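Long-range contacts in DUF115 domain-containing protein (Magnetospirillum magneticum AMB-1, PDB 5MU5), which probably transfers a sugar onto flagellin as a glycosyltransferase of the Maf family, and is involved in the formation of bacterial flagella: residues 11-15 and 160-166; 26-30 and 154-158; 638-642 and 659-663. Numbering follows the deposited sequence.

Contact 1. Residues 11-15 and 160-166; sequences LVTAN and SLSTVDW. Unlike the reference sequence in segment 11-15: Thr13 (reference Ser), Asn15 (reference Tyr).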
loop_
_atom_site.group_PDB
_atom_site.type_symbol
_atom_site.label_atom_id
_atom_site.label_comp_id
_atom_site.label_asym_id
_atom_site.label_seq_id
_atom_site.Cartn_x
_atom_site.Cartn_y
_atom_site.Cartn_z
ATOM N N LEU A 11 11.067 -38.545 14.799
ATOM C CA LEU A 11 10.532 -37.518 13.911
ATOM C C LEU A 11 10.023 -36.313 14.705
ATOM O O LEU A 11 10.262 -35.158 14.313
ATOM C CB LEU A 11 9.401 -38.086 13.050
ATOM C CG LEU A 11 8.691 -37.083 12.126
ATOM C CD1 LEU A 11 9.652 -36.449 11.127
ATOM C CD2 LEU A 11 7.540 -37.766 11.410
ATOM N N VAL A 12 9.339 -36.576 15.820
ATOM C CA VAL A 12 8.853 -35.496 16.668
ATOM C C VAL A 12 10.018 -34.651 17.174
ATOM O O VAL A 12 10.011 -33.435 17.017
ATOM C CB VAL A 12 8.015 -36.006 17.840
ATOM C CG1 VAL A 12 7.689 -34.877 18.807
ATOM C CG2 VAL A 12 6.725 -36.628 17.314
ATOM N N THR A 13 11.023 -35.305 17.733
ATOM C CA THR A 13 12.198 -34.622 18.248
ATOM C C THR A 13 12.891 -33.851 17.152
ATOM O O THR A 13 13.186 -32.676 17.327
ATOM C CB THR A 13 13.184 -35.617 18.852
ATOM O OG1 THR A 13 12.536 -36.299 19.919
ATOM C CG2 THR A 13 14.438 -34.920 19.402
ATOM N N ALA A 14 13.129 -34.506 16.022
ATOM C CA ALA A 14 13.749 -33.858 14.872
ATOM C C ALA A 14 12.941 -32.626 14.387
ATOM O O ALA A 14 13.528 -31.606 14.070
ATOM C CB ALA A 14 13.943 -34.857 13.741
ATOM N N ASN A 15 11.614 -32.722 14.328
ATOM C CA ASN A 15 10.784 -31.564 13.962
ATOM C C ASN A 15 10.798 -30.476 15.026
ATOM O O ASN A 15 10.871 -29.301 14.713
ATOM C CB ASN A 15 9.327 -31.972 13.730
ATOM C CG ASN A 15 9.135 -32.778 12.464
ATOM O OD1 ASN A 15 9.884 -32.634 11.511
ATOM N ND2 ASN A 15 8.116 -33.612 12.443
ATOM N N SER A 160 0.997 -32.542 14.038
ATOM C CA SER A 160 1.678 -32.662 12.730
ATOM C C SER A 160 3.180 -32.956 12.878
ATOM O O SER A 160 3.844 -33.383 11.906
ATOM C CB SER A 160 1.506 -31.399 11.878
ATOM O OG SER A 160 2.417 -30.391 12.291
ATOM N N LEU A 161 3.714 -32.706 14.081
ATOM C CA LEU A 161 5.093 -33.069 14.398
ATOM C C LEU A 161 5.310 -34.573 14.271
ATOM O O LEU A 161 6.427 -35.012 14.034
ATOM C CB LEU A 161 5.481 -32.636 15.812
ATOM C CG LEU A 161 5.473 -31.145 16.114
ATOM C CD1 LEU A 161 6.117 -30.922 17.470
ATOM C CD2 LEU A 161 6.170 -30.318 15.053
ATOM N N SER A 162 4.245 -35.348 14.433
ATOM C CA SER A 162 4.317 -36.786 14.250
ATOM C C SER A 162 4.222 -37.232 12.796
ATOM O O SER A 162 4.570 -38.362 12.482
ATOM C CB SER A 162 3.205 -37.475 15.047
ATOM O OG SER A 162 3.379 -37.234 16.424
ATOM N N THR A 163 3.766 -36.360 11.907
ATOM C CA THR A 163 3.402 -36.786 10.546
ATOM C C THR A 163 4.057 -36.066 9.377
ATOM O O THR A 163 4.111 -36.616 8.291
ATOM C CB THR A 163 1.871 -36.691 10.332
ATOM O OG1 THR A 163 1.389 -35.423 10.790
ATOM C CG2 THR A 163 1.161 -37.775 11.095
ATOM N N VAL A 164 4.535 -34.848 9.578
ATOM C CA VAL A 164 5.135 -34.091 8.501
ATOM C C VAL A 164 6.646 -34.066 8.663
ATOM O O VAL A 164 7.145 -34.053 9.776
ATOM C CB VAL A 164 4.620 -32.658 8.542
ATOM C CG1 VAL A 164 5.282 -31.806 7.477
ATOM C CG2 VAL A 164 3.113 -32.652 8.379
ATOM N N ASP A 165 7.369 -34.045 7.550
ATOM C CA ASP A 165 8.801 -33.840 7.582
ATOM C C ASP A 165 9.026 -32.322 7.504
ATOM O O ASP A 165 9.180 -31.754 6.433
ATOM C CB ASP A 165 9.488 -34.565 6.419
ATOM C CG ASP A 165 10.995 -34.668 6.611
ATOM O OD1 ASP A 165 11.552 -33.939 7.463
ATOM O OD2 ASP A 165 11.628 -35.482 5.910
ATOM N N TRP A 166 9.041 -31.676 8.662
ATOM C CA TRP A 166 9.122 -30.229 8.738
ATOM C C TRP A 166 10.464 -29.563 8.440
ATOM O O TRP A 166 10.502 -28.385 8.071
ATOM C CB TRP A 166 8.690 -29.793 10.124
ATOM C CG TRP A 166 7.239 -29.715 10.307
ATOM C CD1 TRP A 166 6.457 -30.538 11.060
ATOM C CD2 TRP A 166 6.379 -28.730 9.752
ATOM N NE1 TRP A 166 5.159 -30.116 11.015
ATOM C CE2 TRP A 166 5.075 -29.012 10.207
ATOM C CE3 TRP A 166 6.581 -27.634 8.905
ATOM C CZ2 TRP A 166 3.962 -28.228 9.847
ATOM C CZ3 TRP A 166 5.481 -26.853 8.535
ATOM C CH2 TRP A 166 4.184 -27.154 9.008
#

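Contact 2. Residues 26-30 and 154-158; sequences MGERL and FDFLY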
loop_
_atom_site.group_PDB
_atom_site.type_symbol
_atom_site.label_atom_id
_atom_site.label_comp_id
_atom_site.label_asym_id
_atom_site.label_seq_id
_atom_site.Cartn_x
_atom_site.Cartn_y
_atom_site.Cartn_z
ATOM N N MET A 26 7.726 -20.145 17.564
ATOM C CA MET A 26 6.767 -21.206 17.304
ATOM C C MET A 26 7.242 -22.502 17.967
ATOM O O MET A 26 6.447 -23.260 18.545
ATOM C CB MET A 26 6.626 -21.420 15.801
ATOM C CG MET A 26 5.541 -22.411 15.411
ATOM S SD MET A 26 3.897 -21.840 15.882
ATOM C CE MET A 26 3.724 -20.380 14.848
ATOM N N GLY A 27 8.547 -22.741 17.870
ATOM C CA GLY A 27 9.183 -23.894 18.481
ATOM C C GLY A 27 8.975 -23.862 19.975
ATOM O O GLY A 27 8.657 -24.886 20.576
ATOM N N GLU A 28 9.114 -22.681 20.579
ATOM C CA GLU A 28 8.987 -22.592 22.028
ATOM C C GLU A 28 7.544 -22.908 22.436
ATOM O O GLU A 28 7.286 -23.610 23.402
ATOM C CB GLU A 28 9.446 -21.228 22.551
ATOM C CG GLU A 28 9.535 -21.135 24.071
ATOM C CD GLU A 28 10.305 -22.286 24.728
ATOM O OE1 GLU A 28 11.388 -22.661 24.229
ATOM O OE2 GLU A 28 9.826 -22.813 25.761
ATOM N N ARG A 29 6.612 -22.443 21.640
ATOM C CA ARG A 29 5.223 -22.701 21.896
ATOM C C ARG A 29 4.896 -24.194 21.720
ATOM O O ARG A 29 4.204 -24.790 22.543
ATOM C CB ARG A 29 4.392 -21.826 20.965
ATOM C CG ARG A 29 2.926 -21.894 21.273
ATOM C CD ARG A 29 2.132 -20.968 20.398
ATOM N NE ARG A 29 0.711 -21.251 20.579
ATOM C CZ ARG A 29 -0.257 -20.677 19.873
ATOM N NH1 ARG A 29 0.034 -19.774 18.938
ATOM N NH2 ARG A 29 -1.517 -21.009 20.120
ATOM N N LEU A 30 5.392 -24.801 20.653
ATOM C CA LEU A 30 5.243 -26.245 20.482
ATOM C C LEU A 30 5.833 -27.067 21.636
ATOM O O LEU A 30 5.259 -28.090 22.025
ATOM C CB LEU A 30 5.905 -26.696 19.183
ATOM C CG LEU A 30 5.107 -26.329 17.935
ATOM C CD1 LEU A 30 5.963 -26.443 16.682
ATOM C CD2 LEU A 30 3.866 -27.217 17.823
ATOM N N PHE A 154 -4.175 -24.933 16.833
ATOM C CA PHE A 154 -2.785 -25.184 17.156
ATOM C C PHE A 154 -2.505 -26.647 17.454
ATOM O O PHE A 154 -1.386 -27.109 17.256
ATOM C CB PHE A 154 -2.338 -24.329 18.331
ATOM C CG PHE A 154 -0.846 -24.332 18.536
ATOM C CD1 PHE A 154 -0.033 -23.562 17.729
ATOM C CD2 PHE A 154 -0.255 -25.117 19.524
ATOM C CE1 PHE A 154 1.336 -23.558 17.914
ATOM C CE2 PHE A 154 1.112 -25.124 19.701
ATOM C CZ PHE A 154 1.911 -24.345 18.891
ATOM N N ASP A 155 -3.511 -27.377 17.929
ATOM C CA ASP A 155 -3.343 -28.805 18.159
ATOM C C ASP A 155 -2.915 -29.541 16.912
ATOM O O ASP A 155 -2.074 -30.437 16.976
ATOM C CB ASP A 155 -4.618 -29.449 18.713
ATOM C CG ASP A 155 -4.839 -29.139 20.186
ATOM O OD1 ASP A 155 -4.195 -28.199 20.726
ATOM O OD2 ASP A 155 -5.653 -29.864 20.803
ATOM N N PHE A 156 -3.483 -29.167 15.776
ATOM C CA PHE A 156 -3.142 -29.824 14.524
ATOM C C PHE A 156 -1.672 -29.630 14.165
ATOM O O PHE A 156 -1.010 -30.563 13.728
ATOM C CB PHE A 156 -4.041 -29.351 13.372
ATOM C CG PHE A 156 -5.511 -29.684 13.550
ATOM C CD1 PHE A 156 -5.944 -30.604 14.510
ATOM C CD2 PHE A 156 -6.468 -29.113 12.702
ATOM C CE1 PHE A 156 -7.291 -30.905 14.644
ATOM C CE2 PHE A 156 -7.819 -29.415 12.839
ATOM C CZ PHE A 156 -8.229 -30.309 13.807
ATOM N N LEU A 157 -1.161 -28.426 14.351
ATOM C CA LEU A 157 0.257 -28.191 14.100
ATOM C C LEU A 157 1.082 -29.051 15.057
ATOM O O LEU A 157 2.046 -29.694 14.652
ATOM C CB LEU A 157 0.617 -26.716 14.291
ATOM C CG LEU A 157 2.104 -26.410 14.114
ATOM C CD1 LEU A 157 2.548 -26.643 12.669
ATOM C CD2 LEU A 157 2.400 -24.981 14.551
ATOM N N TYR A 158 0.678 -29.060 16.323
ATOM C CA TYR A 158 1.373 -29.822 17.343
ATOM C C TYR A 158 1.415 -31.301 17.002
ATOM O O TYR A 158 2.468 -31.900 17.057
ATOM C CB TYR A 158 0.721 -29.602 18.710
ATOM C CG TYR A 158 1.354 -30.403 19.812
ATOM C CD1 TYR A 158 2.483 -29.935 20.472
ATOM C CD2 TYR A 158 0.832 -31.637 20.194
ATOM C CE1 TYR A 158 3.070 -30.673 21.475
ATOM C CE2 TYR A 158 1.423 -32.391 21.193
ATOM C CZ TYR A 158 2.535 -31.886 21.842
ATOM O OH TYR A 158 3.142 -32.597 22.849
#

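Contact 3. Residues 638-642 and 659-663; sequences LQVEW and KVTGW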
loop_
_atom_site.group_PDB
_atom_site.type_symbol
_atom_site.label_atom_id
_atom_site.label_comp_id
_atom_site.label_asym_id
_atom_site.label_seq_id
_atom_site.Cartn_x
_atom_site.Cartn_y
_atom_site.Cartn_z
ATOM N N LEU A 638 19.606 5.348 -19.027
ATOM C CA LEU A 638 19.796 6.597 -19.760
ATOM C C LEU A 638 18.838 7.675 -19.318
ATOM O O LEU A 638 19.210 8.838 -19.293
ATOM C CB LEU A 638 19.638 6.374 -21.261
ATOM C CG LEU A 638 20.755 5.534 -21.866
ATOM C CD1 LEU A 638 20.322 5.072 -23.247
ATOM C CD2 LEU A 638 22.071 6.307 -21.917
ATOM N N GLN A 639 17.609 7.296 -18.981
ATOM C CA GLN A 639 16.603 8.281 -18.542
ATOM C C GLN A 639 16.976 8.900 -17.207
ATOM O O GLN A 639 16.851 10.111 -17.000
ATOM C CB GLN A 639 15.216 7.647 -18.464
ATOM C CG GLN A 639 14.587 7.495 -19.831
ATOM C CD GLN A 639 13.125 7.121 -19.785
ATOM O OE1 GLN A 639 12.564 6.885 -18.724
ATOM N NE2 GLN A 639 12.497 7.054 -20.958
ATOM N N VAL A 640 17.470 8.050 -16.314
ATOM C CA VAL A 640 17.885 8.472 -14.989
ATOM C C VAL A 640 19.023 9.486 -15.067
ATOM O O VAL A 640 18.975 10.518 -14.387
ATOM C CB VAL A 640 18.272 7.246 -14.128
ATOM C CG1 VAL A 640 19.118 7.630 -12.921
ATOM C CG2 VAL A 640 17.014 6.509 -13.685
ATOM N N GLU A 641 20.027 9.189 -15.896
ATOM C CA GLU A 641 21.202 10.045 -16.037
ATOM C C GLU A 641 20.845 11.376 -16.675
ATOM O O GLU A 641 21.313 12.425 -16.246
ATOM C CB GLU A 641 22.295 9.341 -16.847
ATOM C CG GLU A 641 22.956 8.200 -16.081
ATOM C CD GLU A 641 23.902 7.357 -16.934
ATOM O OE1 GLU A 641 23.991 7.575 -18.167
ATOM O OE2 GLU A 641 24.547 6.445 -16.365
ATOM N N TRP A 642 20.025 11.318 -17.712
ATOM C CA TRP A 642 19.488 12.522 -18.333
ATOM C C TRP A 642 18.642 13.354 -17.352
ATOM O O TRP A 642 18.716 14.580 -17.344
ATOM C CB TRP A 642 18.642 12.110 -19.534
ATOM C CG TRP A 642 17.798 13.189 -20.102
ATOM C CD1 TRP A 642 18.190 14.148 -20.976
ATOM C CD2 TRP A 642 16.397 13.402 -19.862
ATOM N NE1 TRP A 642 17.125 14.960 -21.291
ATOM C CE2 TRP A 642 16.015 14.528 -20.615
ATOM C CE3 TRP A 642 15.432 12.757 -19.076
ATOM C CZ2 TRP A 642 14.706 15.022 -20.620
ATOM C CZ3 TRP A 642 14.132 13.255 -19.072
ATOM C CH2 TRP A 642 13.786 14.378 -19.843
ATOM N N LYS A 659 8.628 14.867 -22.417
ATOM C CA LYS A 659 9.912 14.392 -22.920
ATOM C C LYS A 659 10.226 12.928 -22.626
ATOM O O LYS A 659 10.662 12.226 -23.533
ATOM C CB LYS A 659 11.017 15.296 -22.437
ATOM C CG LYS A 659 10.867 16.673 -23.038
ATOM C CD LYS A 659 12.011 17.561 -22.632
ATOM C CE LYS A 659 11.917 18.893 -23.335
ATOM N NZ LYS A 659 13.185 19.637 -23.113
ATOM N N VAL A 660 9.990 12.435 -21.409
ATOM C CA VAL A 660 10.168 10.987 -21.185
ATOM C C VAL A 660 9.152 10.205 -22.023
ATOM O O VAL A 660 9.456 9.127 -22.518
ATOM C CB VAL A 660 10.081 10.547 -19.713
ATOM C CG1 VAL A 660 11.209 11.176 -18.915
ATOM C CG2 VAL A 660 8.716 10.858 -19.105
ATOM N N THR A 661 7.959 10.765 -22.196
ATOM C CA THR A 661 6.918 10.165 -23.041
ATOM C C THR A 661 7.402 10.057 -24.476
ATOM O O THR A 661 7.195 9.035 -25.112
ATOM C CB THR A 661 5.599 10.999 -23.015
ATOM O OG1 THR A 661 4.983 10.894 -21.720
ATOM C CG2 THR A 661 4.579 10.541 -24.109
ATOM N N GLY A 662 8.039 11.117 -24.977
ATOM C CA GLY A 662 8.531 11.153 -26.355
ATOM C C GLY A 662 9.892 10.493 -26.565
ATOM O O GLY A 662 10.474 10.591 -27.642
ATOM N N TRP A 663 10.387 9.801 -25.542
ATOM C CA TRP A 663 11.688 9.144 -25.595
ATOM C C TRP A 663 11.730 8.115 -26.737
ATOM O O TRP A 663 11.005 7.130 -26.708
ATOM C CB TRP A 663 11.970 8.477 -24.239
ATOM C CG TRP A 663 13.385 8.112 -24.042
ATOM C CD1 TRP A 663 13.997 6.968 -24.452
ATOM C CD2 TRP A 663 14.388 8.893 -23.374
ATOM N NE1 TRP A 663 15.318 6.992 -24.096
ATOM C CE2 TRP A 663 15.590 8.161 -23.439
ATOM C CE3 TRP A 663 14.386 10.141 -22.735
ATOM C CZ2 TRP A 663 16.789 8.632 -22.884
ATOM C CZ3 TRP A 663 15.576 10.609 -22.194
ATOM C CH2 TRP A 663 16.762 9.851 -22.273
HETATM O O HOH W 1 9.802 6.231 -21.554
#

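Contact 1. Residues 11-15 and 160-166
A single buried amide can hold a loop onto a helix, and the Maf N-terminal domain of this deposited chain offers a case: Asn15, on helix 9-22, is pressed against the loop that links helix 154-160 to helix 166-171. With chi1 at -71° (m), its carboxamide reaches into the curve of the loop and uses both ends. Asn15 ND2 donates to Leu161 O at 2.7 Å and to Val164 O at 2.9 Å, while Asn15 OD1 accepts from Trp166 N at 3.1 Å, so three backbone groups of an irregular turn are satisfied by one side chain. Asn15 differs from the reference sequence, which has Tyr here. One helical turn earlier, Leu11 (t, p) lays its methyls along the loop backbone, CD2 lying 3.2 Å from Ser162 O and CD1 3.7 Å from Val164 O. Val12 packs beside it, its CG1 4.3 Å from Leu161 CB. The loop also braces itself: Ser160 OG, hydrogen-bonded to Leu157 O, also accepts from the Trp166 indole (chi1 -82°, m), with Trp166 NE1 3.0 Å from Ser160 OG.

Contact 2. Residues 26-30 and 154-158
Helix-helix packing at a right angle, fastened by an arginine-aromatic stack, joins helix 24-32 to helix 154-160 in the Maf N-terminal domain. Helix 154-160 follows strand 146-150 of the four-stranded parallel sheet, so the contact sets helix 24-32 against the helix that follows a strand of that sheet. The short axes cross at -91° and approach to 11.3 Å; at that separation large side chains fill the gap, and no hydrogen bond spans it. Phe154 is central. Its CA-to-CB bond points toward segment 26-30, and its ring is met by three residues in different ways. The Arg29 guanidinium lies flat over one face, the planes only 3° apart, and Arg29 CZ sits 3.9 Å from the ring centroid, a cation-pi stack made possible by an extended arginine whose chi1 to chi3 are all t. Met26 makes a Met-aromatic contact at the ring edge, its SD 3.7 Å from Phe154 CE1. Leu30 approaches obliquely, with CD2 3.6 Å from Phe154 CZ, and the same methyl also reaches Leu157 CG at 4.2 Å and Tyr158 CD1 at 4.0 Å. Beyond the pair, Leu16 and Phe19 of helix 9-22 pack against Leu30, and His33 meets the Phe154 ring edge-to-face. Where the backbones come closest, at Leu30 and Tyr158, the tyrosine ring presents its edge, with CE1 3.4 Å from Leu30 O.

Contact 3. Residues 638-642 and 659-663
Segment 638-642 is a continuous helical turn within helix 618-646, whereas 659-663 holds the last turn of helix 653-661 and the two residues after it: Gly662 is the first to leave helical phi/psi, and Trp663 is extended (phi/psi -59/115°). The backbones stay well apart, Gln639 and Val660 being closest at 7.5 Å between CA atoms, so side chains must bridge the space. Trp663 swings back to do so. Its edge meets the face of Trp642 in a T-shaped (edge-to-face) pair, the centroids of the Trp642 five-membered ring and the Trp663 six-membered ring 5.4 Å apart, planes at 70°. Within the Maf helical bundle domain, the end of the modelled chain thus packs against helix 618-646. Gln639 covers a face of Trp663 through a CH-pi contact, its CG 3.7 Å from the six-membered-ring centroid, while its OE1 is hydrogen-bonded to His243 of helix 242-257. Trp642 CZ3 rests 3.6 Å from Val660 CG1. A water links the helices, accepting from Gln639 NE2 at 2.9 Å and donating to Val660 O at 3.1 Å.

How the contacts relate
Contacts 1 and 2 form one continuous packing region, their centres about 11 Å apart. Helices 9-22 and 24-32 follow each other in the chain, and each meets a different part of the region 154-166: the earlier helix takes the loop, the later one the helix leading into it. The two contacts meet directly, with Trp166 CZ2 3.5 Å from Leu157 CD1 and Leu161 CD2 4.2 Å from Leu30 CD1. Contact 3 belongs to the helical bundle domain, with its centre about 56 Å from that of contact 1 and about 54 Å from that of contact 2. A bound 1,2-ethanediol, probably from the crystallisation liquor, lies about 4 Å from the Met26 side chain.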